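Glypican-1 (Homo sapiens, PDB 4YWT) bears heparan sulfate chains at the cell surface, through which it binds alpha-4 (V) collagen and takes part in Schwann cell myelination. Local coordinates at residues S105-F110 and T373-V378; L113-S117 and I313-H317; L121-F125 and F140-Y144; R214-A219 and I299-G305. The protein carries 3 engineered substitutions. All blocks are in the same frame, centred on the assembly; numbering follows the deposited sequence.

Interaction 1. Residues S105-F110 and T373-V378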
loop_
_atom_site.group_PDB
_atom_site.type_symbol
_atom_site.label_atom_id
_atom_site.label_comp_id
_atom_site.label_asym_id
_atom_site.label_seq_id
_atom_site.Cartn_x
_atom_site.Cartn_y
_atom_site.Cartn_z
ATOM N N SER A 105 9.393 7.208 -2.668
ATOM C CA SER A 105 9.760 8.269 -1.733
ATOM C C SER A 105 10.472 7.736 -0.490
ATOM O O SER A 105 11.570 8.190 -0.156
ATOM C CB SER A 105 8.520 9.064 -1.317
ATOM O OG SER A 105 8.004 9.807 -2.407
ATOM N N PHE A 106 9.858 6.769 0.186
ATOM C CA PHE A 106 10.432 6.255 1.428
ATOM C C PHE A 106 11.734 5.487 1.211
ATOM O O PHE A 106 12.702 5.686 1.950
ATOM C CB PHE A 106 9.424 5.373 2.163
ATOM C CG PHE A 106 8.475 6.145 3.032
ATOM C CD1 PHE A 106 7.295 6.656 2.512
ATOM C CD2 PHE A 106 8.769 6.372 4.367
ATOM C CE1 PHE A 106 6.422 7.371 3.310
ATOM C CE2 PHE A 106 7.902 7.088 5.171
ATOM C CZ PHE A 106 6.725 7.588 4.641
ATOM N N ASP A 107 11.759 4.613 0.205
ATOM C CA ASP A 107 12.973 3.853 -0.088
ATOM C C ASP A 107 14.136 4.805 -0.378
ATOM O O ASP A 107 15.205 4.747 0.267
ATOM C CB ASP A 107 12.742 2.910 -1.272
ATOM C CG ASP A 107 13.870 1.912 -1.453
ATOM O OD1 ASP A 107 14.354 1.372 -0.435
ATOM O OD2 ASP A 107 14.269 1.665 -2.610
ATOM N N ASP A 108 13.899 5.699 -1.336
ATOM C CA ASP A 108 14.892 6.689 -1.732
ATOM C C ASP A 108 15.347 7.546 -0.560
ATOM O O ASP A 108 16.524 7.886 -0.468
ATOM C CB ASP A 108 14.343 7.590 -2.843
ATOM C CG ASP A 108 14.373 6.925 -4.205
ATOM O OD1 ASP A 108 14.564 5.691 -4.265
ATOM O OD2 ASP A 108 14.205 7.637 -5.218
ATOM N N HIS A 109 14.427 7.897 0.335
ATOM C CA HIS A 109 14.795 8.773 1.443
ATOM C C HIS A 109 15.592 8.048 2.524
ATOM O O HIS A 109 16.479 8.637 3.133
ATOM C CB HIS A 109 13.568 9.423 2.074
ATOM C CG HIS A 109 13.907 10.367 3.186
ATOM N ND1 HIS A 109 14.697 11.481 2.997
ATOM C CD2 HIS A 109 13.585 10.354 4.501
ATOM C CE1 HIS A 109 14.840 12.117 4.145
ATOM N NE2 HIS A 109 14.174 11.455 5.074
ATOM N N PHE A 110 15.271 6.783 2.777
ATOM C CA PHE A 110 16.051 6.000 3.733
ATOM C C PHE A 110 17.473 5.822 3.204
ATOM O O PHE A 110 18.473 6.082 3.915
ATOM C CB PHE A 110 15.388 4.645 3.992
ATOM C CG PHE A 110 14.174 4.725 4.877
ATOM C CD1 PHE A 110 14.174 5.534 6.002
ATOM C CD2 PHE A 110 13.030 4.005 4.576
ATOM C CE1 PHE A 110 13.060 5.613 6.818
ATOM C CE2 PHE A 110 11.910 4.084 5.385
ATOM C CZ PHE A 110 11.925 4.889 6.507
ATOM N N THR A 373 12.229 15.947 7.156
ATOM C CA THR A 373 11.718 15.309 5.948
ATOM C C THR A 373 10.979 14.014 6.278
ATOM O O THR A 373 9.861 13.787 5.806
ATOM C CB THR A 373 12.847 15.007 4.950
ATOM O OG1 THR A 373 13.514 16.225 4.601
ATOM C CG2 THR A 373 12.284 14.364 3.690
ATOM N N LEU A 374 11.605 13.178 7.103
ATOM C CA LEU A 374 11.033 11.889 7.477
ATOM C C LEU A 374 9.688 12.049 8.177
ATOM O O LEU A 374 8.761 11.282 7.933
ATOM C CB LEU A 374 11.999 11.114 8.376
ATOM C CG LEU A 374 11.531 9.726 8.820
ATOM C CD1 LEU A 374 11.255 8.838 7.617
ATOM C CD2 LEU A 374 12.552 9.081 9.747
ATOM N N GLU A 375 9.584 13.054 9.040
ATOM C CA GLU A 375 8.359 13.288 9.798
ATOM C C GLU A 375 7.214 13.752 8.897
ATOM O O GLU A 375 6.075 13.301 9.042
ATOM C CB GLU A 375 8.613 14.311 10.907
ATOM C CG GLU A 375 7.442 14.510 11.854
ATOM C CD GLU A 375 7.832 15.273 13.105
ATOM O OE1 GLU A 375 9.030 15.261 13.458
ATOM O OE2 GLU A 375 6.944 15.883 13.736
ATOM N N LYS A 376 7.519 14.650 7.965
ATOM C CA LYS A 376 6.522 15.119 7.010
ATOM C C LYS A 376 6.054 13.969 6.127
ATOM O O LYS A 376 4.851 13.805 5.873
ATOM C CB LYS A 376 7.084 16.250 6.147
ATOM C CG LYS A 376 7.440 17.509 6.916
ATOM C CD LYS A 376 7.713 18.662 5.963
ATOM C CE LYS A 376 8.247 19.878 6.697
ATOM N NZ LYS A 376 7.368 20.253 7.839
ATOM N N LEU A 377 7.018 13.177 5.664
ATOM C CA LEU A 377 6.723 11.997 4.864
ATOM C C LEU A 377 5.814 11.042 5.626
ATOM O O LEU A 377 4.888 10.470 5.055
ATOM C CB LEU A 377 8.011 11.281 4.459
ATOM C CG LEU A 377 8.829 11.928 3.341
ATOM C CD1 LEU A 377 10.123 11.161 3.127
ATOM C CD2 LEU A 377 8.019 11.996 2.056
ATOM N N VAL A 378 6.076 10.884 6.919
ATOM C CA VAL A 378 5.278 9.998 7.757
ATOM C C VAL A 378 3.859 10.536 7.942
ATOM O O VAL A 378 2.896 9.774 7.888
ATOM C CB VAL A 378 5.946 9.773 9.134
ATOM C CG1 VAL A 378 4.937 9.290 10.164
ATOM C CG2 VAL A 378 7.086 8.775 9.004
HETATM O O HOH W 1 14.655 13.076 7.401
#

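Interaction 2. Residues L113-S117 and I313-H317. With NAG (2-acetamido-2-deoxy-beta-D-glucopyranose), chain E.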
loop_
_atom_site.group_PDB
_atom_site.type_symbol
_atom_site.label_atom_id
_atom_site.label_comp_id
_atom_site.label_asym_id
_atom_site.label_seq_id
_atom_site.Cartn_x
_atom_site.Cartn_y
_atom_site.Cartn_z
ATOM N N LEU A 113 19.316 9.033 3.471
ATOM C CA LEU A 113 19.706 9.348 4.838
ATOM C C LEU A 113 20.983 8.603 5.183
ATOM O O LEU A 113 21.944 9.197 5.692
ATOM C CB LEU A 113 18.594 8.994 5.828
ATOM C CG LEU A 113 17.440 9.994 5.939
ATOM C CD1 LEU A 113 16.354 9.456 6.859
ATOM C CD2 LEU A 113 17.941 11.347 6.431
ATOM N N LEU A 114 21.002 7.305 4.880
ATOM C CA LEU A 114 22.196 6.505 5.153
ATOM C C LEU A 114 23.420 7.032 4.387
ATOM O O LEU A 114 24.486 7.291 4.975
ATOM C CB LEU A 114 21.942 5.037 4.803
ATOM C CG LEU A 114 22.974 4.033 5.317
ATOM C CD1 LEU A 114 23.140 4.171 6.822
ATOM C CD2 LEU A 114 22.571 2.612 4.950
ATOM N N ASN A 115 23.250 7.203 3.077
ATOM C CA ASN A 115 24.321 7.686 2.207
ATOM C C ASN A 115 24.879 9.043 2.641
ATOM O O ASN A 115 26.091 9.272 2.616
ATOM C CB ASN A 115 23.817 7.768 0.762
ATOM C CG ASN A 115 23.656 6.399 0.119
ATOM O OD1 ASN A 115 23.707 5.372 0.796
ATOM N ND2 ASN A 115 23.457 6.382 -1.196
ATOM N N ASP A 116 23.981 9.933 3.043
ATOM C CA ASP A 116 24.333 11.281 3.474
ATOM C C ASP A 116 25.064 11.229 4.803
ATOM O O ASP A 116 25.973 12.020 5.052
ATOM C CB ASP A 116 23.082 12.154 3.592
ATOM C CG ASP A 116 23.373 13.626 3.382
ATOM O OD1 ASP A 116 23.420 14.059 2.211
ATOM O OD2 ASP A 116 23.552 14.349 4.386
ATOM N N SER A 117 24.652 10.302 5.662
ATOM C CA SER A 117 25.371 10.071 6.907
ATOM C C SER A 117 26.808 9.667 6.592
ATOM O O SER A 117 27.761 10.209 7.167
ATOM C CB SER A 117 24.680 8.998 7.748
ATOM O OG SER A 117 25.160 9.013 9.082
ATOM N N ILE A 313 18.860 6.415 11.430
ATOM C CA ILE A 313 19.019 6.030 10.029
ATOM C C ILE A 313 19.858 7.051 9.258
ATOM O O ILE A 313 20.575 6.705 8.318
ATOM C CB ILE A 313 17.644 5.853 9.344
ATOM C CG1 ILE A 313 16.840 4.760 10.054
ATOM C CG2 ILE A 313 17.800 5.507 7.870
ATOM C CD1 ILE A 313 15.379 4.722 9.665
ATOM N N GLY A 314 19.786 8.308 9.679
ATOM C CA GLY A 314 20.572 9.352 9.054
ATOM C C GLY A 314 21.580 10.006 9.982
ATOM O O GLY A 314 22.131 11.056 9.653
ATOM N N SER A 315 21.837 9.390 11.134
ATOM C CA SER A 315 22.724 10.000 12.124
ATOM C C SER A 315 23.656 9.007 12.827
ATOM O O SER A 315 24.083 9.252 13.955
ATOM C CB SER A 315 21.896 10.749 13.171
ATOM O OG SER A 315 21.208 9.847 14.019
ATOM N N VAL A 316 23.971 7.901 12.160
ATOM C CA VAL A 316 24.905 6.904 12.688
ATOM C C VAL A 316 26.272 7.520 13.013
ATOM O O VAL A 316 26.892 7.225 14.053
ATOM C CB VAL A 316 25.097 5.743 11.683
ATOM C CG1 VAL A 316 26.227 4.827 12.122
ATOM C CG2 VAL A 316 23.802 4.961 11.512
ATOM N N HIS A 317 26.723 8.395 12.118
ATOM C CA HIS A 317 28.030 9.030 12.228
ATOM C C HIS A 317 28.183 9.822 13.522
ATOM O O HIS A 317 29.288 9.954 14.043
ATOM C CB HIS A 317 28.278 9.944 11.026
ATOM C CG HIS A 317 27.266 11.037 10.873
ATOM N ND1 HIS A 317 26.047 10.843 10.259
ATOM C CD2 HIS A 317 27.294 12.336 11.251
ATOM C CE1 HIS A 317 25.367 11.976 10.268
ATOM N NE2 HIS A 317 26.101 12.897 10.863
HETATM C C1 NAG E . 23.304 5.160 -1.945
HETATM C C2 NAG E . 22.519 5.413 -3.243
HETATM C C3 NAG E . 22.543 4.174 -4.142
HETATM C C4 NAG E . 23.968 3.685 -4.353
HETATM C C5 NAG E . 24.625 3.444 -3.002
HETATM C C6 NAG E . 26.067 3.007 -3.112
HETATM C C7 NAG E . 20.671 7.033 -3.142
HETATM C C8 NAG E . 21.644 8.042 -3.675
HETATM N N2 NAG E . 21.148 5.798 -2.953
HETATM O O3 NAG E . 21.952 4.496 -5.396
HETATM O O4 NAG E . 23.966 2.477 -5.104
HETATM O O5 NAG E . 24.618 4.668 -2.255
HETATM O O6 NAG E . 26.740 3.694 -4.158
HETATM O O7 NAG E . 19.506 7.323 -2.889
HETATM O O HOH W 2 21.907 11.851 7.153
#

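Interaction 3. Residues L121-F125 and F140-Y144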
loop_
_atom_site.group_PDB
_atom_site.type_symbol
_atom_site.label_atom_id
_atom_site.label_comp_id
_atom_site.label_asym_id
_atom_site.label_seq_id
_atom_site.Cartn_x
_atom_site.Cartn_y
_atom_site.Cartn_z
ATOM N N LEU A 121 30.229 11.761 7.385
ATOM C CA LEU A 121 31.323 11.141 8.119
ATOM C C LEU A 121 32.640 11.306 7.366
ATOM O O LEU A 121 33.620 11.799 7.921
ATOM C CB LEU A 121 31.033 9.658 8.371
ATOM C CG LEU A 121 32.122 8.846 9.080
ATOM C CD1 LEU A 121 31.493 7.874 10.062
ATOM C CD2 LEU A 121 32.988 8.093 8.081
ATOM N N GLN A 122 32.654 10.895 6.100
ATOM C CA GLN A 122 33.861 10.971 5.281
ATOM C C GLN A 122 34.404 12.393 5.171
ATOM O O GLN A 122 35.613 12.596 5.058
ATOM C CB GLN A 122 33.595 10.419 3.880
ATOM C CG GLN A 122 33.369 8.922 3.828
ATOM C CD GLN A 122 33.119 8.427 2.417
ATOM O OE1 GLN A 122 33.196 7.230 2.144
ATOM N NE2 GLN A 122 32.820 9.350 1.511
ATOM N N ALA A 123 33.511 13.374 5.208
ATOM C CA ALA A 123 33.916 14.764 5.040
ATOM C C ALA A 123 34.408 15.405 6.340
ATOM O O ALA A 123 35.336 16.214 6.322
ATOM C CB ALA A 123 32.771 15.574 4.461
ATOM N N THR A 124 33.790 15.046 7.463
ATOM C CA THR A 124 34.079 15.734 8.721
ATOM C C THR A 124 35.082 15.008 9.623
ATOM O O THR A 124 35.835 15.650 10.355
ATOM C CB THR A 124 32.791 15.966 9.530
ATOM O OG1 THR A 124 32.191 14.704 9.849
ATOM C CG2 THR A 124 31.807 16.805 8.730
ATOM N N PHE A 125 35.086 13.679 9.574
ATOM C CA PHE A 125 35.940 12.877 10.456
ATOM C C PHE A 125 37.457 13.116 10.340
ATOM O O PHE A 125 38.137 13.142 11.365
ATOM C CB PHE A 125 35.654 11.387 10.244
ATOM C CG PHE A 125 34.595 10.839 11.160
ATOM C CD1 PHE A 125 33.447 11.566 11.428
ATOM C CD2 PHE A 125 34.749 9.596 11.754
ATOM C CE1 PHE A 125 32.472 11.066 12.272
ATOM C CE2 PHE A 125 33.777 9.090 12.598
ATOM C CZ PHE A 125 32.637 9.826 12.857
ATOM N N PHE A 140 34.671 1.810 8.734
ATOM C CA PHE A 140 33.429 2.576 8.721
ATOM C C PHE A 140 32.649 2.352 7.427
ATOM O O PHE A 140 31.427 2.164 7.448
ATOM C CB PHE A 140 33.723 4.065 8.915
ATOM C CG PHE A 140 34.388 4.384 10.224
ATOM C CD1 PHE A 140 33.666 4.357 11.407
ATOM C CD2 PHE A 140 35.732 4.711 10.274
ATOM C CE1 PHE A 140 34.274 4.649 12.615
ATOM C CE2 PHE A 140 36.345 5.003 11.480
ATOM C CZ PHE A 140 35.615 4.973 12.651
ATOM N N ARG A 141 33.363 2.370 6.304
ATOM C CA ARG A 141 32.758 2.111 5.000
ATOM C C ARG A 141 32.090 0.737 4.982
ATOM O O ARG A 141 30.965 0.579 4.495
ATOM C CB ARG A 141 33.814 2.217 3.896
ATOM C CG ARG A 141 33.325 1.858 2.502
ATOM C CD ARG A 141 34.304 2.352 1.445
ATOM N NE ARG A 141 34.298 3.809 1.341
ATOM C CZ ARG A 141 35.192 4.519 0.660
ATOM N NH1 ARG A 141 36.179 3.907 0.020
ATOM N NH2 ARG A 141 35.103 5.842 0.623
ATOM N N ASP A 142 32.791 -0.249 5.537
ATOM C CA ASP A 142 32.266 -1.603 5.666
ATOM C C ASP A 142 31.024 -1.625 6.544
ATOM O O ASP A 142 30.048 -2.304 6.226
ATOM C CB ASP A 142 33.327 -2.546 6.240
ATOM C CG ASP A 142 34.346 -2.982 5.205
ATOM O OD1 ASP A 142 33.984 -3.067 4.012
ATOM O OD2 ASP A 142 35.507 -3.243 5.583
ATOM N N LEU A 143 31.059 -0.885 7.649
ATOM C CA LEU A 143 29.898 -0.803 8.529
ATOM C C LEU A 143 28.683 -0.258 7.782
ATOM O O LEU A 143 27.580 -0.797 7.899
ATOM C CB LEU A 143 30.200 0.065 9.752
ATOM C CG LEU A 143 29.037 0.221 10.736
ATOM C CD1 LEU A 143 28.489 -1.140 11.141
ATOM C CD2 LEU A 143 29.463 1.016 11.958
ATOM N N TYR A 144 28.888 0.804 7.006
ATOM C CA TYR A 144 27.795 1.386 6.232
ATOM C C TYR A 144 27.276 0.424 5.166
ATOM O O TYR A 144 26.068 0.344 4.937
ATOM C CB TYR A 144 28.229 2.702 5.586
ATOM C CG TYR A 144 28.093 3.890 6.509
ATOM C CD1 TYR A 144 29.174 4.348 7.249
ATOM C CD2 TYR A 144 26.877 4.544 6.652
ATOM C CE1 TYR A 144 29.052 5.431 8.097
ATOM C CE2 TYR A 144 26.744 5.628 7.499
ATOM C CZ TYR A 144 27.836 6.067 8.218
ATOM O OH TYR A 144 27.715 7.144 9.064
#

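Interaction 4. Residues R214-A219 and I299-G305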
loop_
_atom_site.group_PDB
_atom_site.type_symbol
_atom_site.label_atom_id
_atom_site.label_comp_id
_atom_site.label_asym_id
_atom_site.label_seq_id
_atom_site.Cartn_x
_atom_site.Cartn_y
_atom_site.Cartn_z
ATOM N N ARG A 214 16.102 -1.144 16.145
ATOM C CA ARG A 214 14.698 -0.762 16.011
ATOM C C ARG A 214 14.397 -0.100 14.657
ATOM O O ARG A 214 13.559 -0.578 13.871
ATOM C CB ARG A 214 14.303 0.176 17.154
ATOM C CG ARG A 214 13.027 0.961 16.910
ATOM C CD ARG A 214 12.701 1.878 18.083
ATOM N NE ARG A 214 13.851 2.668 18.515
ATOM C CZ ARG A 214 14.347 3.707 17.849
ATOM N NH1 ARG A 214 15.395 4.361 18.329
ATOM N NH2 ARG A 214 13.803 4.090 16.701
ATOM N N ALA A 215 15.109 0.990 14.388
ATOM C CA ALA A 215 14.805 1.868 13.265
ATOM C C ALA A 215 14.986 1.218 11.895
ATOM O O ALA A 215 14.187 1.458 10.989
ATOM C CB ALA A 215 15.655 3.126 13.353
ATOM N N PHE A 216 16.028 0.407 11.729
ATOM C CA PHE A 216 16.303 -0.150 10.406
ATOM C C PHE A 216 15.307 -1.246 10.018
ATOM O O PHE A 216 14.852 -1.302 8.868
ATOM C CB PHE A 216 17.740 -0.668 10.330
ATOM C CG PHE A 216 18.745 0.402 9.999
ATOM C CD1 PHE A 216 18.967 0.776 8.684
ATOM C CD2 PHE A 216 19.451 1.047 11.002
ATOM C CE1 PHE A 216 19.883 1.766 8.372
ATOM C CE2 PHE A 216 20.368 2.036 10.698
ATOM C CZ PHE A 216 20.584 2.397 9.381
ATOM N N VAL A 217 14.948 -2.103 10.971
ATOM C CA VAL A 217 13.945 -3.123 10.694
ATOM C C VAL A 217 12.574 -2.458 10.563
ATOM O O VAL A 217 11.731 -2.917 9.788
ATOM C CB VAL A 217 13.911 -4.235 11.778
ATOM C CG1 VAL A 217 13.384 -3.709 13.103
ATOM C CG2 VAL A 217 13.071 -5.414 11.304
ATOM N N ALA A 218 12.361 -1.364 11.297
ATOM C CA ALA A 218 11.131 -0.592 11.135
ATOM C C ALA A 218 10.999 -0.086 9.698
ATOM O O ALA A 218 9.994 -0.338 9.021
ATOM C CB ALA A 218 11.097 0.569 12.114
ATOM N N ALA A 219 12.032 0.615 9.239
ATOM C CA ALA A 219 12.072 1.169 7.888
ATOM C C ALA A 219 11.883 0.092 6.822
ATOM O O ALA A 219 11.045 0.228 5.912
ATOM C CB ALA A 219 13.387 1.898 7.667
ATOM N N ILE A 299 4.064 1.033 12.652
ATOM C CA ILE A 299 5.509 0.816 12.578
ATOM C C ILE A 299 6.295 2.121 12.404
ATOM O O ILE A 299 7.471 2.192 12.765
ATOM C CB ILE A 299 5.875 -0.160 11.429
ATOM C CG1 ILE A 299 7.304 -0.685 11.601
ATOM C CG2 ILE A 299 5.701 0.500 10.072
ATOM C CD1 ILE A 299 7.514 -1.475 12.875
ATOM N N THR A 300 5.645 3.154 11.875
ATOM C CA THR A 300 6.319 4.427 11.617
ATOM C C THR A 300 6.791 5.107 12.899
ATOM O O THR A 300 7.715 5.917 12.873
ATOM C CB THR A 300 5.409 5.407 10.846
ATOM O OG1 THR A 300 4.264 5.734 11.642
ATOM C CG2 THR A 300 4.958 4.794 9.533
ATOM N N ASP A 301 6.155 4.774 14.018
ATOM C CA ASP A 301 6.544 5.330 15.309
ATOM C C ASP A 301 7.954 4.890 15.690
ATOM O O ASP A 301 8.685 5.619 16.364
ATOM C CB ASP A 301 5.554 4.908 16.400
ATOM C CG ASP A 301 4.205 5.586 16.260
ATOM O OD1 ASP A 301 4.143 6.675 15.651
ATOM O OD2 ASP A 301 3.207 5.031 16.761
ATOM N N LYS A 302 8.330 3.697 15.237
ATOM C CA LYS A 302 9.610 3.097 15.595
ATOM C C LYS A 302 10.780 3.702 14.827
ATOM O O LYS A 302 11.931 3.333 15.060
ATOM C CB LYS A 302 9.569 1.584 15.365
ATOM C CG LYS A 302 8.575 0.858 16.251
ATOM C CD LYS A 302 8.754 1.259 17.706
ATOM C CE LYS A 302 8.014 0.314 18.639
ATOM N NZ LYS A 302 8.283 0.634 20.069
ATOM N N PHE A 303 10.490 4.627 13.918
ATOM C CA PHE A 303 11.543 5.300 13.162
ATOM C C PHE A 303 12.380 6.177 14.091
ATOM O O PHE A 303 13.546 6.458 13.814
ATOM C CB PHE A 303 10.954 6.141 12.024
ATOM C CG PHE A 303 10.315 5.326 10.926
ATOM C CD1 PHE A 303 10.389 3.940 10.927
ATOM C CD2 PHE A 303 9.643 5.954 9.888
ATOM C CE1 PHE A 303 9.800 3.198 9.919
ATOM C CE2 PHE A 303 9.054 5.216 8.876
ATOM C CZ PHE A 303 9.132 3.837 8.892
ATOM N N TRP A 304 11.775 6.602 15.196
ATOM C CA TRP A 304 12.471 7.397 16.201
ATOM C C TRP A 304 12.440 6.726 17.567
ATOM O O TRP A 304 11.692 5.772 17.788
ATOM C CB TRP A 304 11.856 8.790 16.321
ATOM C CG TRP A 304 11.786 9.554 15.045
ATOM C CD1 TRP A 304 12.727 10.408 14.548
ATOM C CD2 TRP A 304 10.706 9.553 14.107
ATOM N NE1 TRP A 304 12.301 10.935 13.351
ATOM C CE2 TRP A 304 11.063 10.426 13.060
ATOM C CE3 TRP A 304 9.473 8.898 14.050
ATOM C CZ2 TRP A 304 10.230 10.659 11.968
ATOM C CZ3 TRP A 304 8.647 9.129 12.965
ATOM C CH2 TRP A 304 9.030 10.001 11.938
ATOM N N GLY A 305 13.258 7.238 18.480
ATOM C CA GLY A 305 13.215 6.824 19.868
ATOM C C GLY A 305 12.286 7.734 20.650
ATOM O O GLY A 305 11.625 8.599 20.074
#

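Interaction 1. Residues S105-F110 and T373-V378
F106 and H109 on helix 70-129 lie level with L377 and L374 on helix 373-387. The two helices run nearly antiparallel, 167° between the short segments, with axes 11.3 Å apart; the nearest CA atoms, those of F106 and L377, are separated by 7.7 Å. This is helix-to-helix packing in the elongated, all-helical glypican core, and it brings together segments more than 260 residues apart in the sequence. Three rings of helix 70-129 and two leucines of helix 373-387 occupy the space between the axes.

H109 takes the middle. With CG anti to the backbone N (chi1 -178°), its imidazole is carried straight across toward the facing helix. T373 lays its methyl CG2 over one face of the ring, displaced toward the rim, a CH-pi contact of 3.8 Å from CG2 to the ring centroid. L377 comes in obliquely and sets CD1 3.8 Å from CD2 of H109.

The two phenylalanines serve the more buried side. F106 pushes CZ to 3.4 Å from the backbone O of L377 and also touches that residue's CB, while its CE2 meets CG2 of V378. F110 rests CE1 against CD1 of L374 at 3.8 Å, the two side chains at about a right angle. Behind them lies helix 204-236, with F222 meeting F106 and with A219 and V223 against F110.

The only polar link between the segments is a water. L374 lies in the first turn of its helix, and its N donates to this water at 3.1 Å; the same water sits in the imidazole plane, 2.9 Å from H109 NE2.

Interaction 2. Residues L113-S117 and I313-H317
The turn that leads into helix 316-328 presses I313, G314 and H317 against L113, L114 and S117, on the part of helix 70-129 that carries an N-linked glycan. The sugar is bonded through N115, whose ND2 lies 1.4 Å from C1 of the N-acetylglucosamine, and N115 points away from the turn, so glycan and contact occupy different sides of the helix.

The backbones come very close: the CA atoms of L113 and G314 are 4.3 Å apart. G314 has no side chain to hold them off, and its CA rests 3.6 Å from L113 O. A water joins the two chain segments here, donating to L113 O and, at 2.6 Å, to G314 O. One residue back, the I313 carbonyl faces the helix flank and takes a CA-H...O contact from L114, CA to O 3.6 Å. I313 adds apolar packing with its CG2 branch, 4.1 Å from L113 CB.

Further along, S117 turns OG anti to its own N (chi1 -165°), toward H317. The H317 ring sits between N and carbonyl carbon (chi1 59°) and presents its ND1 edge to that hydroxyl. The modelled OG to ND1 separation is too short to be taken literally, so the bond's true length is doubtful. S117 OG is also hydrogen-bonded to Y144 OH.

Two further helices pack against the contact. Y144 of helix 137-152 packs on L114, V316 and H317, while helix 204-236 supplies F216 against L114, A215 and A219 against I313, and L208 against V316.

Interaction 3. Residues L121-F125 and F140-Y144
L121 is the apolar centre of this contact, its two methyls divided between Y144 and F140. It sits in an antiparallel helical hairpin: helix 70-129 ends, the chain turns back through the short helix 131-134, and helix 137-152 returns alongside, the two segments at 153° with axes 12.6 Å apart.

The first torsion sets L121 CG opposite the backbone N (chi1 177°), which extends the side chain toward the facing helix. Its CD1 branch meets the tyrosine at the ring's edge, in plane, 4.0 Å from Y144 CE1 and close to the hydroxyl; its CD2 branch lies 4.2 Å from F140 CB. The other side of the leucine is covered from its own helix, since L121 CG stands 3.6 Å above the F125 ring, over its centre. F125 in turn directs an edge at the face of F140. This is a T-shaped pair, with ring centroids 5.8 Å apart and planes at 77°. L320 of helix 316-328 covers both L121 and F140, and F165 of helix 158-177 adds to the F140 side, so two further helices pack on this apolar cluster.

The polar edge lies one residue on, at Q122 and R141. The glutamine chain is extended beyond CG, whereas the arginine bends at chi3, and both ends converge although neither CB is aimed across the gap. R141 NH2 donates to Q122 OE1 at 2.8 Å, in an almost straight bond. The two flat groups are steeply inclined to each other: OE1 lies in the guanidinium plane, but NH2 sits well above the plane of the Q122 carbonyl.

Interaction 4. Residues R214-A219 and I299-G305
A218 and R214 on helix 204-236 receive the irregular turn that follows helix 286-299, a helix-against-turn contact in the all-helical glypican core. The backbones meet closely, with the CA atoms of A215 and F303 4.7 Å apart, an approach that the small alanine side chains on the helix allow.

Apolar packing centres on the A218 methyl. Its CB is touched by F303 CD1 at 3.6 Å, by K302 CB at 3.7 Å and by I299 CG1 at 4.0 Å. The phenylalanine turns an edge to A218 C, and CE1 also comes close to A219 N; the ring is backed by its own turn, with T300 CA over the centre of one face. I299 also packs on L466 and A469 of helix 450-471.

The polar part belongs to R214. Its chain leaves anti to the backbone N, passes K302 CB with CG at 3.8 Å, then bends at chi3 (48°), which swings the guanidinium over to the K302 carbonyl. NH2 donates to K302 O at 2.6 Å with an N-H...O angle of 149°; the oxygen lies in the guanidinium plane, while NH2 stands 45° out of the carbonyl plane. K302's own ammonium end leads away, to a cation-pi contact with Y470.

Over one face of the guanidinium come W304 O, too poorly angled for a hydrogen bond, and G305, whose CA stands 3.6 Å above the plane, offset toward the rim.

In the fold
Interactions 1, 2 and 3 follow one another along helix 70-129, and interaction 4 ties helix 204-236 to the turn after helix 286-299. Interactions 2 and 3 are closest, centres 10 Å apart, and share the hydroxyls of S117 and Y144, 3.2 Å between the two oxygens. Interactions 1 and 4, 12 Å apart, meet at the F110 and F303 rings, edge to face, and where L374 CG rests 3.5 Å from W304 CZ2. I313 bridges three of them: its CD1 touches F110 CE1 at 3.8 Å and A215 O at 3.7 Å. Interactions 3 and 4 do not touch. The glycan on N115, a residue of segment 113-117, also touches D108 of segment 105-110.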